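Local coordinates for protein glucokinase (Thermus thermophilus, PDB 3VOV) that catalyses the ATP-dependent phosphorylation of glucose and probably other hexoses, as a zinc-binding ROK-family hexokinase, at residues Phe204-Gln208 against Asn250-Tyr255; Ala222-Ile227 against Ala258-Tyr263. One frame throughout, in Å; residues are numbered along the deposited sequence. Where two conformers were deposited one is given.

Going from the N terminus, the chain runs through Phe204-Gln208 at the end of helix 200-208, then Ala222-Ile227 within helix 212-236, passes through strand 240-244, and returns as Asn250-Tyr255 and Ala258-Tyr263. Interaction 1 closes a loop at Asn250-Tyr255, and interaction 2 closes one at Ala258-Tyr263. Because the segments alternate, the two loops cross. Both end on helix 253-265: interaction 1 holds its start against helix 200-208, and interaction 2 packs its middle along helix 212-236. The centres of the two contacts lie about 15 Å apart and are bridged by Tyr255, whose O comes to 3.3 Å from Ala222 CB and whose OH packs against Val225 CG2. Helices 200-208, 212-236 and 253-265 are thereby tied together, the last also touching strand 275-277.

Interaction 1: Phe204-Gln208 against Asn250-Tyr255; sequences FRLFQ and NAPEGY
Phe204 spreads its ring over Pro252 and Ala251, and its atoms can be followed outward in order. CB meets the pyrrolidine at Pro252 CD, 3.8 Å away. One bond further, Phe204 CG is closer to the same Pro252 CD, at 3.4 Å. That methylene stands over the ring face, its line to the centroid 21° off the normal, which qualifies as a CH-pi contact; the two side chains meet at about a right angle. Towards the tip Ala251 takes over: its CA lies above the same ring near CE1, and Phe204 CZ ends 3.9 Å from Ala251 CB. Phe207 holds the proline from another direction. With CG anti to the backbone N (chi1 -180°), the ring brings CD2 to 3.4 Å from Pro252 CB, while its CZ comes edge-on to Gly254 CA at 4.2 Å, leaving little room for a side chain there. Pro252 is the N-cap of helix 253-265. Gln208, bent at chi2 (-77°), passes obliquely across the proline, its CD 3.9 Å from Pro252 CB, and gives an NE2 hydrogen to a water at 2.8 Å; that water also accepts from Glu253 N at 2.7 Å, supplying a first-turn amide with a partner. In the fold, the contact sets the end of helix 200-208 against the start of helix 253-265, with helix 212-236 beside both: Phe207 rests on its Val218, and Tyr255 on its Ala222 and Val225.

Interaction 2: Ala222-Ile227 against Ala258-Tyr263; sequences ARYVGI and ALLEAY
Backbone CA-H...O contacts run between Ala222-Gly226 and Leu259-Tyr263 in both directions. Leu259 CA approaches Ala222 O at 3.4 Å, Gly226 CA approaches Leu259 O at 3.6 Å, and Tyr263 CA approaches Gly226 O at 3.5 Å, with angles at the hydrogen near 140°. The same Gly226 O lies in the plane of the Tyr263 ring, at its edge. Such closeness depends on small residues four apart, Ala222 and Gly226 facing Ala258 and Ala262, and the axes approach to 7.1 Å at a signed crossing of -37°, resembling the small-xxx-small pairs of close parallel helices. Here the pair belongs to the actin-like ATPase fold of ROK kinases, helix 253-265 making the beta-alpha-beta crossover from strand 240-244 to strand 275-277. Apolar side chains fill the flanks. Ala262 CB packs on the aliphatic base of Arg223, 3.9 Å from its CB, and Leu259, its CG anti to the backbone N (chi1 -173°), sends CD1 to 3.6 Å from Val225 CG1. Shortening Leu259 to an alanine would probably leave Val225 CG1 without this partner and open a gap beside Leu275. Among polar ends, Tyr263 OH hydrogen-bonds Pro273 O.

Interaction 1: Phe204-Gln208 against Asn250-Tyr255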
# COMPACT_ATOMS: atom_id res chain seq x y z
N PHE B 204 -0.76 14.74 -21.16
CA PHE B 204 0.24 14.10 -22.02
C PHE B 204 1.21 15.12 -22.69
O PHE B 204 2.37 14.81 -22.95
CB PHE B 204 -0.41 13.19 -23.08
CG PHE B 204 -1.12 11.96 -22.53
CD1 PHE B 204 -2.09 11.31 -23.30
CD2 PHE B 204 -0.80 11.42 -21.26
CE1 PHE B 204 -2.76 10.16 -22.81
CE2 PHE B 204 -1.46 10.28 -20.77
CZ PHE B 204 -2.44 9.65 -21.56
N ARG B 205 0.74 16.33 -22.96
CA ARG B 205 1.63 17.42 -23.45
C ARG B 205 2.66 17.75 -22.37
O ARG B 205 3.86 17.79 -22.64
CB ARG B 205 0.79 18.67 -23.80
CG ARG B 205 1.61 19.99 -23.92
CD ARG B 205 0.76 21.26 -24.07
NE ARG B 205 0.40 21.86 -22.78
CZ ARG B 205 1.25 22.41 -21.92
NH1 ARG B 205 2.56 22.45 -22.16
NH2 ARG B 205 0.78 22.93 -20.79
N LEU B 206 2.19 17.96 -21.14
CA LEU B 206 3.07 18.20 -20.00
C LEU B 206 4.11 17.09 -19.82
O LEU B 206 5.30 17.36 -19.58
CB LEU B 206 2.25 18.39 -18.73
CG LEU B 206 1.51 19.72 -18.55
CD1 LEU B 206 0.45 19.58 -17.49
CD2 LEU B 206 2.52 20.86 -18.22
N PHE B 207 3.66 15.84 -19.97
CA PHE B 207 4.53 14.68 -19.92
C PHE B 207 5.63 14.75 -21.00
O PHE B 207 6.86 14.62 -20.71
CB PHE B 207 3.71 13.38 -20.05
CG PHE B 207 4.55 12.12 -19.99
CD1 PHE B 207 4.73 11.43 -18.80
CD2 PHE B 207 5.16 11.62 -21.13
CE1 PHE B 207 5.47 10.26 -18.74
CE2 PHE B 207 5.94 10.45 -21.08
CZ PHE B 207 6.09 9.77 -19.85
N GLN B 208 5.20 14.93 -22.24
CA GLN B 208 6.14 15.01 -23.36
C GLN B 208 7.11 16.22 -23.22
O GLN B 208 8.27 16.11 -23.59
CB GLN B 208 5.39 15.01 -24.72
CG GLN B 208 4.75 13.66 -25.07
CD GLN B 208 5.72 12.55 -25.58
OE1 GLN B 208 6.67 12.13 -24.88
NE2 GLN B 208 5.40 12.01 -26.77
N ASN B 250 -3.08 5.93 -27.28
CA ASN B 250 -2.55 7.23 -27.70
C ASN B 250 -1.66 7.92 -26.68
O ASN B 250 -1.25 9.05 -26.87
CB ASN B 250 -3.69 8.14 -28.16
CG ASN B 250 -4.41 7.56 -29.37
OD1 ASN B 250 -3.79 7.25 -30.39
ND2 ASN B 250 -5.72 7.39 -29.25
N ALA B 251 -1.31 7.20 -25.61
CA ALA B 251 -0.41 7.72 -24.58
C ALA B 251 1.03 7.89 -25.09
O ALA B 251 1.45 7.16 -25.98
CB ALA B 251 -0.44 6.80 -23.37
N PRO B 252 1.80 8.83 -24.52
CA PRO B 252 3.24 8.92 -24.83
C PRO B 252 3.94 7.56 -24.81
O PRO B 252 3.49 6.63 -24.12
CB PRO B 252 3.78 9.77 -23.68
CG PRO B 252 2.65 10.72 -23.41
CD PRO B 252 1.39 9.87 -23.55
N GLU B 253 5.04 7.44 -25.57
CA GLU B 253 5.76 6.15 -25.60
C GLU B 253 6.39 5.71 -24.26
O GLU B 253 6.51 4.49 -23.99
CB GLU B 253 6.84 6.15 -26.68
CG GLU B 253 7.10 4.72 -27.19
CD GLU B 253 5.87 4.08 -27.83
OE1 GLU B 253 5.16 4.78 -28.62
OE2 GLU B 253 5.63 2.86 -27.57
N GLY B 254 6.81 6.67 -23.45
CA GLY B 254 7.23 6.37 -22.07
C GLY B 254 6.16 5.62 -21.28
O GLY B 254 6.48 4.85 -20.35
N TYR B 255 4.88 5.83 -21.63
CA TYR B 255 3.78 5.19 -20.88
C TYR B 255 3.81 3.70 -21.16
O TYR B 255 3.83 2.89 -20.27
CB TYR B 255 2.42 5.79 -21.27
CG TYR B 255 1.19 5.06 -20.74
CD1 TYR B 255 0.61 5.42 -19.50
CD2 TYR B 255 0.55 4.06 -21.50
CE1 TYR B 255 -0.54 4.77 -19.04
CE2 TYR B 255 -0.60 3.40 -21.02
CZ TYR B 255 -1.14 3.78 -19.80
OH TYR B 255 -2.24 3.11 -19.34
O HOH W 1 5.65 9.28 -27.51
O HOH W 2 7.16 8.96 -24.23

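Interaction 2: Ala222-Ile227 against Ala258-Tyr263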
# COMPACT_ATOMS: atom_id res chain seq x y z
N ALA B 222 0.68 4.01 -15.51
CA ALA B 222 1.19 2.95 -16.40
C ALA B 222 1.64 1.68 -15.66
O ALA B 222 1.30 0.56 -16.06
CB ALA B 222 2.36 3.50 -17.33
N ARG B 223 2.41 1.83 -14.58
CA ARG B 223 2.81 0.65 -13.81
C ARG B 223 1.62 -0.12 -13.18
O ARG B 223 1.69 -1.34 -13.06
CB ARG B 223 3.80 1.05 -12.69
CG ARG B 223 5.17 1.64 -13.22
CD ARG B 223 6.21 1.65 -12.09
NE ARG B 223 5.81 2.59 -11.06
CZ ARG B 223 5.99 3.90 -11.13
NH1 ARG B 223 6.63 4.45 -12.16
NH2 ARG B 223 5.55 4.66 -10.13
N TYR B 224 0.59 0.59 -12.69
CA TYR B 224 -0.57 -0.10 -12.10
C TYR B 224 -1.27 -0.95 -13.14
O TYR B 224 -1.77 -2.04 -12.84
CB TYR B 224 -1.56 0.87 -11.46
CG TYR B 224 -1.16 1.26 -10.02
CD1 TYR B 224 -0.99 0.28 -9.03
CD2 TYR B 224 -1.00 2.59 -9.68
CE1 TYR B 224 -0.65 0.66 -7.68
CE2 TYR B 224 -0.64 2.98 -8.38
CZ TYR B 224 -0.45 2.02 -7.41
OH TYR B 224 -0.13 2.43 -6.17
N VAL B 225 -1.30 -0.47 -14.39
CA VAL B 225 -1.90 -1.27 -15.47
C VAL B 225 -1.05 -2.53 -15.67
O VAL B 225 -1.60 -3.61 -15.73
CB VAL B 225 -2.05 -0.48 -16.78
CG1 VAL B 225 -2.54 -1.44 -17.90
CG2 VAL B 225 -3.06 0.70 -16.58
N GLY B 226 0.28 -2.38 -15.72
CA GLY B 226 1.18 -3.52 -15.84
C GLY B 226 1.01 -4.51 -14.71
O GLY B 226 0.99 -5.75 -14.90
N ILE B 227 0.91 -3.98 -13.49
CA ILE B 227 0.75 -4.85 -12.34
C ILE B 227 -0.60 -5.57 -12.38
O ILE B 227 -0.68 -6.77 -12.03
CB ILE B 227 0.87 -4.05 -10.99
CG1 ILE B 227 2.30 -3.53 -10.81
CG2 ILE B 227 0.46 -4.95 -9.77
CD1 ILE B 227 2.43 -2.51 -9.61
N ALA B 258 6.89 1.90 -19.56
CA ALA B 258 6.78 1.75 -18.11
C ALA B 258 5.76 0.68 -17.80
O ALA B 258 5.96 -0.10 -16.91
CB ALA B 258 6.40 3.06 -17.47
N LEU B 259 4.68 0.61 -18.56
CA LEU B 259 3.67 -0.39 -18.34
C LEU B 259 4.23 -1.80 -18.60
O LEU B 259 4.03 -2.72 -17.83
CB LEU B 259 2.53 -0.11 -19.31
CG LEU B 259 1.26 -0.91 -19.20
CD1 LEU B 259 0.15 -0.01 -19.84
CD2 LEU B 259 1.40 -2.23 -19.95
N LEU B 260 4.87 -1.97 -19.73
CA LEU B 260 5.48 -3.24 -20.09
C LEU B 260 6.54 -3.68 -19.10
O LEU B 260 6.64 -4.86 -18.79
CB LEU B 260 6.15 -3.08 -21.44
CG LEU B 260 5.33 -3.36 -22.66
CD1 LEU B 260 6.28 -3.14 -23.87
CD2 LEU B 260 4.93 -4.86 -22.52
N GLU B 261 7.34 -2.73 -18.62
CA GLU B 261 8.35 -3.06 -17.62
C GLU B 261 7.70 -3.55 -16.30
O GLU B 261 8.15 -4.55 -15.72
CB GLU B 261 9.32 -1.89 -17.40
CG GLU B 261 10.41 -2.11 -16.32
CD GLU B 261 11.38 -3.27 -16.60
OE1 GLU B 261 12.10 -3.66 -15.64
OE2 GLU B 261 11.43 -3.80 -17.74
N ALA B 262 6.61 -2.90 -15.87
CA ALA B 262 5.91 -3.36 -14.63
C ALA B 262 5.31 -4.77 -14.83
O ALA B 262 5.41 -5.64 -13.97
CB ALA B 262 4.81 -2.35 -14.19
N TYR B 263 4.72 -5.00 -16.00
CA TYR B 263 4.14 -6.32 -16.35
C TYR B 263 5.25 -7.39 -16.28
O TYR B 263 5.07 -8.45 -15.67
CB TYR B 263 3.51 -6.19 -17.75
CG TYR B 263 2.92 -7.48 -18.34
CD1 TYR B 263 1.66 -7.94 -17.94
CD2 TYR B 263 3.59 -8.18 -19.34
CE1 TYR B 263 1.12 -9.13 -18.49
CE2 TYR B 263 3.06 -9.30 -19.93
CZ TYR B 263 1.82 -9.76 -19.51
OH TYR B 263 1.31 -10.90 -20.09